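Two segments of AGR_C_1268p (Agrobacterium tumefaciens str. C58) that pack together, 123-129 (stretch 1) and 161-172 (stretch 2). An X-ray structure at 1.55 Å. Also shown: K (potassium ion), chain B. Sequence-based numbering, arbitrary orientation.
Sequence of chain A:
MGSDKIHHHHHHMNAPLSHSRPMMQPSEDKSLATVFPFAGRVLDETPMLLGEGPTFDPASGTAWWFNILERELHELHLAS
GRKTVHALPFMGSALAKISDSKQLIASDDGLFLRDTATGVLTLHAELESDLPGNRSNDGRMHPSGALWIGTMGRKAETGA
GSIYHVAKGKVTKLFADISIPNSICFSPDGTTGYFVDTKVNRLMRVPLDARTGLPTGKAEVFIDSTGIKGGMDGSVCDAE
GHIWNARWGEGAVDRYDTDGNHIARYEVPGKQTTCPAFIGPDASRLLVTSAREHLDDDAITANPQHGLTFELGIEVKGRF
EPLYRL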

ATOM      1  N   LEU A 123      12.527   6.241 -17.244  1.00  7.90           N
ATOM      2  CA  LEU A 123      12.418   4.787 -17.068  1.00  8.80           C
ATOM      3  C   LEU A 123      13.627   4.191 -16.330  1.00  7.13           C
ATOM      4  O   LEU A 123      14.793   4.502 -16.666  1.00  8.60           O
ATOM      5  N   HIS A 124      13.354   3.358 -15.328  1.00  7.46           N
ATOM      6  CA  HIS A 124      14.356   2.639 -14.530  1.00  7.93           C
ATOM      7  C   HIS A 124      14.428   1.166 -14.937  1.00 10.40           C
ATOM      8  O   HIS A 124      15.510   0.603 -15.141  1.00 10.69           O
ATOM      9  N   ALA A 125      13.261   0.550 -15.040  1.00 10.47           N
ATOM     10  CA  ALA A 125      13.163  -0.825 -15.476  1.00 11.08           C
ATOM     11  C   ALA A 125      11.771  -1.103 -16.023  1.00  9.47           C
ATOM     12  O   ALA A 125      10.799  -0.562 -15.543  1.00  9.52           O
ATOM     13  N   GLU A 126      11.683  -1.982 -17.014  1.00  9.39           N
ATOM     14  CA  GLU A 126      10.376  -2.408 -17.519  1.00 10.32           C
ATOM     15  C   GLU A 126       9.653  -3.250 -16.433  1.00 11.34           C
ATOM     16  O   GLU A 126      10.290  -3.942 -15.650  1.00 10.94           O
ATOM     17  N   LEU A 127       8.324  -3.187 -16.377  1.00  9.55           N
ATOM     18  CA  LEU A 127       7.539  -4.016 -15.473  1.00 11.70           C
ATOM     19  C   LEU A 127       6.227  -4.218 -16.177  1.00  9.33           C
ATOM     20  O   LEU A 127       5.401  -3.278 -16.237  1.00  9.91           O
ATOM     21  N   GLU A 128       6.061  -5.404 -16.776  1.00  8.73           N
ATOM     22  CA  GLU A 128       4.883  -5.677 -17.596  1.00  8.09           C
ATOM     23  C   GLU A 128       4.604  -4.521 -18.533  1.00  9.84           C
ATOM     24  O   GLU A 128       3.452  -4.153 -18.806  1.00 10.68           O
ATOM     25  N   SER A 129       5.688  -3.999 -19.108  1.00  9.67           N
ATOM     26  CA  SER A 129       5.610  -2.843 -19.981  1.00 10.02           C
ATOM     27  C   SER A 129       5.045  -3.197 -21.352  1.00 11.07           C
ATOM     28  O   SER A 129       4.726  -2.315 -22.144  1.00 12.29           O
ATOM     29  N   GLY A 161      -2.479 -11.541 -12.477  1.00  7.43           N
ATOM     30  CA  GLY A 161      -1.428 -10.798 -11.752  1.00  8.20           C
ATOM     31  C   GLY A 161      -0.304 -11.644 -11.167  1.00 11.00           C
ATOM     32  O   GLY A 161      -0.347 -12.865 -11.163  1.00  9.16           O
ATOM     33  N   SER A 162       0.709 -10.941 -10.695  1.00  9.86           N
ATOM     34  CA  SER A 162       1.929 -11.497 -10.125  1.00  8.24           C
ATOM     35  C   SER A 162       2.500 -10.553  -9.057  1.00  8.11           C
ATOM     36  O   SER A 162       2.076  -9.395  -8.953  1.00  7.33           O
ATOM     37  N   ILE A 163       3.457 -11.064  -8.303  1.00  7.34           N
ATOM     38  CA  ILE A 163       4.282 -10.282  -7.384  1.00  8.31           C
ATOM     39  C   ILE A 163       5.714 -10.449  -7.843  1.00  6.28           C
ATOM     40  O   ILE A 163       6.205 -11.571  -8.044  1.00  8.53           O
ATOM     41  N   TYR A 164       6.347  -9.298  -8.031  1.00  7.03           N
ATOM     42  CA  TYR A 164       7.767  -9.211  -8.420  1.00  9.14           C
ATOM     43  C   TYR A 164       8.647  -8.597  -7.348  1.00  8.50           C
ATOM     44  O   TYR A 164       8.196  -7.771  -6.562  1.00  8.64           O
ATOM     45  N   HIS A 165       9.926  -8.978  -7.403  1.00  9.70           N
ATOM     46  CA  HIS A 165      11.007  -8.436  -6.591  1.00  8.92           C
ATOM     47  C   HIS A 165      11.858  -7.610  -7.508  1.00 10.81           C
ATOM     48  O   HIS A 165      12.194  -8.074  -8.616  1.00 10.26           O
ATOM     49  N   VAL A 166      12.177  -6.394  -7.072  1.00  8.71           N
ATOM     50  CA  VAL A 166      13.014  -5.472  -7.865  1.00  9.91           C
ATOM     51  C   VAL A 166      14.202  -5.027  -7.001  1.00  8.47           C
ATOM     52  O   VAL A 166      14.021  -4.457  -5.938  1.00  9.25           O
ATOM     53  N   ALA A 167      15.410  -5.326  -7.463  1.00  9.28           N
ATOM     54  CA  ALA A 167      16.605  -4.884  -6.768  1.00 10.17           C
ATOM     55  C   ALA A 167      17.616  -4.407  -7.782  1.00 10.63           C
ATOM     56  O   ALA A 167      17.970  -5.143  -8.708  1.00  9.73           O
ATOM     57  N   LYS A 168      18.023  -3.147  -7.642  1.00 10.76           N
ATOM     58  CA  LYS A 168      19.017  -2.537  -8.504  1.00 12.94           C
ATOM     59  C   LYS A 168      18.596  -2.686  -9.951  1.00 13.37           C
ATOM     60  O   LYS A 168      19.420  -3.004 -10.828  1.00 14.82           O
ATOM     61  N   GLY A 169      17.305  -2.540 -10.189  1.00 10.61           N
ATOM     62  CA  GLY A 169      16.727  -2.530 -11.529  1.00  9.72           C
ATOM     63  C   GLY A 169      16.481  -3.893 -12.147  1.00 12.54           C
ATOM     64  O   GLY A 169      16.006  -3.964 -13.273  1.00 15.92           O
ATOM     65  N   LYS A 170      16.817  -4.964 -11.435  1.00 10.80           N
ATOM     66  CA  LYS A 170      16.602  -6.324 -11.867  1.00 11.21           C
ATOM     67  C   LYS A 170      15.254  -6.826 -11.335  1.00 12.36           C
ATOM     68  O   LYS A 170      15.009  -6.844 -10.128  1.00 10.98           O
ATOM     69  N   VAL A 171      14.380  -7.219 -12.259  1.00 12.07           N
ATOM     70  CA  VAL A 171      13.026  -7.680 -11.881  1.00 10.50           C
ATOM     71  C   VAL A 171      12.934  -9.217 -11.920  1.00 14.19           C
ATOM     72  O   VAL A 171      13.288  -9.833 -12.943  1.00 13.36           O
ATOM     73  N   THR A 172      12.483  -9.818 -10.812  1.00 10.61           N
ATOM     74  CA  THR A 172      12.339 -11.282 -10.656  1.00 12.21           C
ATOM     75  C   THR A 172      10.912 -11.616 -10.204  1.00 12.52           C
ATOM     76  O   THR A 172      10.465 -11.045  -9.194  1.00 11.10           O
TER

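A short strand end and the loop that follows it lie against one side of a β-hairpin, in a small contact of 357 Å² that is apolar along its middle, polar at the E128 end, and joined by one direct hydrogen bond.

The hairpin turns through a type I' turn from A167 to K170, and strand alternation turns S162, Y164, V166 and V171 toward stretch 1 and A167 and K170 away; K168, in the turn, also points away. V166 (t) stays back, its CG1 5.0 Å from H124 NE2.

L127 (t, p) is the apolar centre. Its CA-to-CB bond runs sideways, but the end of the side chain comes nearer, bringing CD1 over one face of the Y164 ring, 4.1 Å from the centroid in a CH-pi contact; the same L127 CD1 lies 4.0 Å from V171 CG1. V171 (t) also sets CG2 3.7 Å from E126 O and 4.3 Å from A125 CB.

Y164 (m) works twice. While its face receives L127, its hydroxyl reaches past the ring edge and donates from OH to E128 OE2 at 2.7 Å. E128 (m, t) extends to meet it, and water 2 joins the same OE2 to S162 OG, spanning a pair 4.3 Å apart. E128 also serves the potassium ion: its backbone O binds K at 2.8 Å, and water 3, itself a ligand of K, donates to E128 OE1.

At the turn the backbones come close, A125 CA 5.6 Å from G169 CA. A125 points toward the hairpin, with CB 3.5 Å from G169 O, and H124 (t) brings NE2 to 3.4 Å from G169 CA. G169 has positive phi, which favours glycine, and an ideal CB there would sit a tight 3.4 Å from H124 CE1. Water 1 donates to both H124 O and G169 O.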

ATOM      1  CB  LEU A 123      12.246   4.059 -18.402  1.00  7.42           C
ATOM      2  CG  LEU A 123      12.033   2.548 -18.309  1.00 11.41           C
ATOM      3  CD1 LEU A 123      10.652   2.198 -17.802  1.00 15.96           C
ATOM      4  CD2 LEU A 123      12.273   2.006 -19.690  1.00 15.90           C
ATOM      5  CB  HIS A 124      13.992   2.758 -13.046  1.00  9.64           C
ATOM      6  CG  HIS A 124      14.852   1.949 -12.128  1.00  8.87           C
ATOM      7  ND1 HIS A 124      16.214   2.145 -12.030  1.00 11.01           N
ATOM      8  CD2 HIS A 124      14.546   0.958 -11.259  1.00 12.37           C
ATOM      9  CE1 HIS A 124      16.707   1.286 -11.144  1.00 11.08           C
ATOM     10  NE2 HIS A 124      15.712   0.568 -10.648  1.00  9.83           N
ATOM     11  CB  ALA A 125      13.478  -1.758 -14.299  1.00 11.64           C
ATOM     12  CB  GLU A 126      10.506  -3.127 -18.885  1.00 12.56           C
ATOM     13  CG  GLU A 126      10.905  -2.116 -19.997  1.00 17.20           C
ATOM     14  CD  GLU A 126      10.920  -2.637 -21.433  1.00 33.36           C
ATOM     15  OE1 GLU A 126      10.630  -3.827 -21.651  1.00 32.30           O
ATOM     16  OE2 GLU A 126      11.213  -1.806 -22.343  1.00 37.38           O
ATOM     17  CB  LEU A 127       7.308  -3.309 -14.125  1.00 13.10           C
ATOM     18  CG  LEU A 127       6.517  -4.066 -13.048  1.00 15.76           C
ATOM     19  CD1 LEU A 127       7.312  -5.238 -12.590  1.00 15.24           C
ATOM     20  CD2 LEU A 127       6.172  -3.088 -11.920  1.00 22.14           C
ATOM     21  CB  GLU A 128       3.685  -5.963 -16.687  1.00  9.54           C
ATOM     22  CG  GLU A 128       3.862  -7.250 -15.893  1.00 12.46           C
ATOM     23  CD  GLU A 128       2.592  -7.722 -15.201  1.00 15.05           C
ATOM     24  OE1 GLU A 128       1.541  -7.044 -15.277  1.00 12.44           O
ATOM     25  OE2 GLU A 128       2.648  -8.792 -14.559  1.00 14.11           O
ATOM     26  CB  SER A 129       6.979  -2.194 -20.131  1.00 10.69           C
ATOM     27  OG  SER A 129       7.461  -1.659 -18.895  1.00  8.43           O
ATOM     28  CB  SER A 162       2.981 -11.637 -11.220  1.00 12.09           C
ATOM     29  OG  SER A 162       2.488 -12.455 -12.275  1.00 11.09           O
ATOM     30  CB  ILE A 163       4.104 -10.662  -5.918  1.00  6.60           C
ATOM     31  CG1 ILE A 163       2.681 -10.280  -5.517  1.00  9.71           C
ATOM     32  CG2 ILE A 163       5.114  -9.949  -5.036  1.00  8.97           C
ATOM     33  CD1 ILE A 163       2.283 -10.712  -4.106  1.00 12.27           C
ATOM     34  CB  TYR A 164       7.920  -8.334  -9.664  1.00  9.37           C
ATOM     35  CG  TYR A 164       7.138  -8.804 -10.890  1.00  6.39           C
ATOM     36  CD1 TYR A 164       5.822  -8.443 -11.068  1.00  9.87           C
ATOM     37  CD2 TYR A 164       7.720  -9.600 -11.850  1.00  6.25           C
ATOM     38  CE1 TYR A 164       5.109  -8.844 -12.183  1.00 12.85           C
ATOM     39  CE2 TYR A 164       7.018 -10.016 -12.955  1.00  9.33           C
ATOM     40  CZ  TYR A 164       5.706  -9.620 -13.120  1.00  9.10           C
ATOM     41  OH  TYR A 164       5.005 -10.046 -14.253  1.00 10.14           O
ATOM     42  CB  HIS A 165      11.776  -9.636  -6.066  1.00  9.59           C
ATOM     43  CG  HIS A 165      13.025  -9.337  -5.307  1.00  8.81           C
ATOM     44  ND1 HIS A 165      14.246  -9.139  -5.918  1.00 10.44           N
ATOM     45  CD2 HIS A 165      13.276  -9.365  -3.973  1.00  6.99           C
ATOM     46  CE1 HIS A 165      15.181  -9.001  -4.987  1.00  9.75           C
ATOM     47  NE2 HIS A 165      14.619  -9.131  -3.799  1.00  9.54           N
ATOM     48  CB  VAL A 166      12.236  -4.265  -8.325  1.00  9.12           C
ATOM     49  CG1 VAL A 166      13.078  -3.496  -9.322  1.00  9.88           C
ATOM     50  CG2 VAL A 166      10.878  -4.678  -8.958  1.00 12.85           C
ATOM     51  CB  ALA A 167      17.164  -5.985  -5.985  1.00 11.53           C
ATOM     52  CB  LYS A 168      20.417  -3.124  -8.269  1.00 16.38           C
ATOM     53  CG  LYS A 168      20.852  -3.023  -6.834  1.00 18.42           C
ATOM     54  CD  LYS A 168      22.278  -3.464  -6.625  1.00 29.88           C
ATOM     55  CE  LYS A 168      22.782  -3.030  -5.256  1.00 40.04           C
ATOM     56  NZ  LYS A 168      22.051  -3.700  -4.123  1.00 48.04           N
ATOM     57  CB  LYS A 170      17.698  -7.236 -11.375  1.00 11.04           C
ATOM     58  CG  LYS A 170      17.586  -8.650 -11.972  1.00 16.98           C
ATOM     59  CD  LYS A 170      18.711  -9.529 -11.470  1.00 27.90           C
ATOM     60  CE  LYS A 170      18.492 -10.982 -11.867  1.00 38.28           C
ATOM     61  NZ  LYS A 170      19.752 -11.769 -11.709  1.00 46.26           N
ATOM     62  CB  VAL A 171      11.986  -7.036 -12.829  1.00 11.23           C
ATOM     63  CG1 VAL A 171      10.581  -7.502 -12.474  1.00 17.97           C
ATOM     64  CG2 VAL A 171      12.059  -5.503 -12.755  1.00 15.64           C
ATOM     65  CB  THR A 172      13.291 -11.814  -9.572  1.00 12.87           C
ATOM     66  OG1 THR A 172      14.633 -11.479  -9.912  1.00 18.38           O
ATOM     67  CG2 THR A 172      13.174 -13.319  -9.425  1.00 19.85           C
TER
HETATM   68  K     K B 315       1.079  -3.050 -17.954  1.00 12.29           K
HETATM   69  O   HOH W   1      16.778  -1.961 -15.188  1.00 33.41           O
HETATM   70  O   HOH W   2       1.299 -11.124 -14.304  1.00 19.44           O
HETATM   71  O   HOH W   3       1.147  -4.068 -15.331  1.00 10.79           O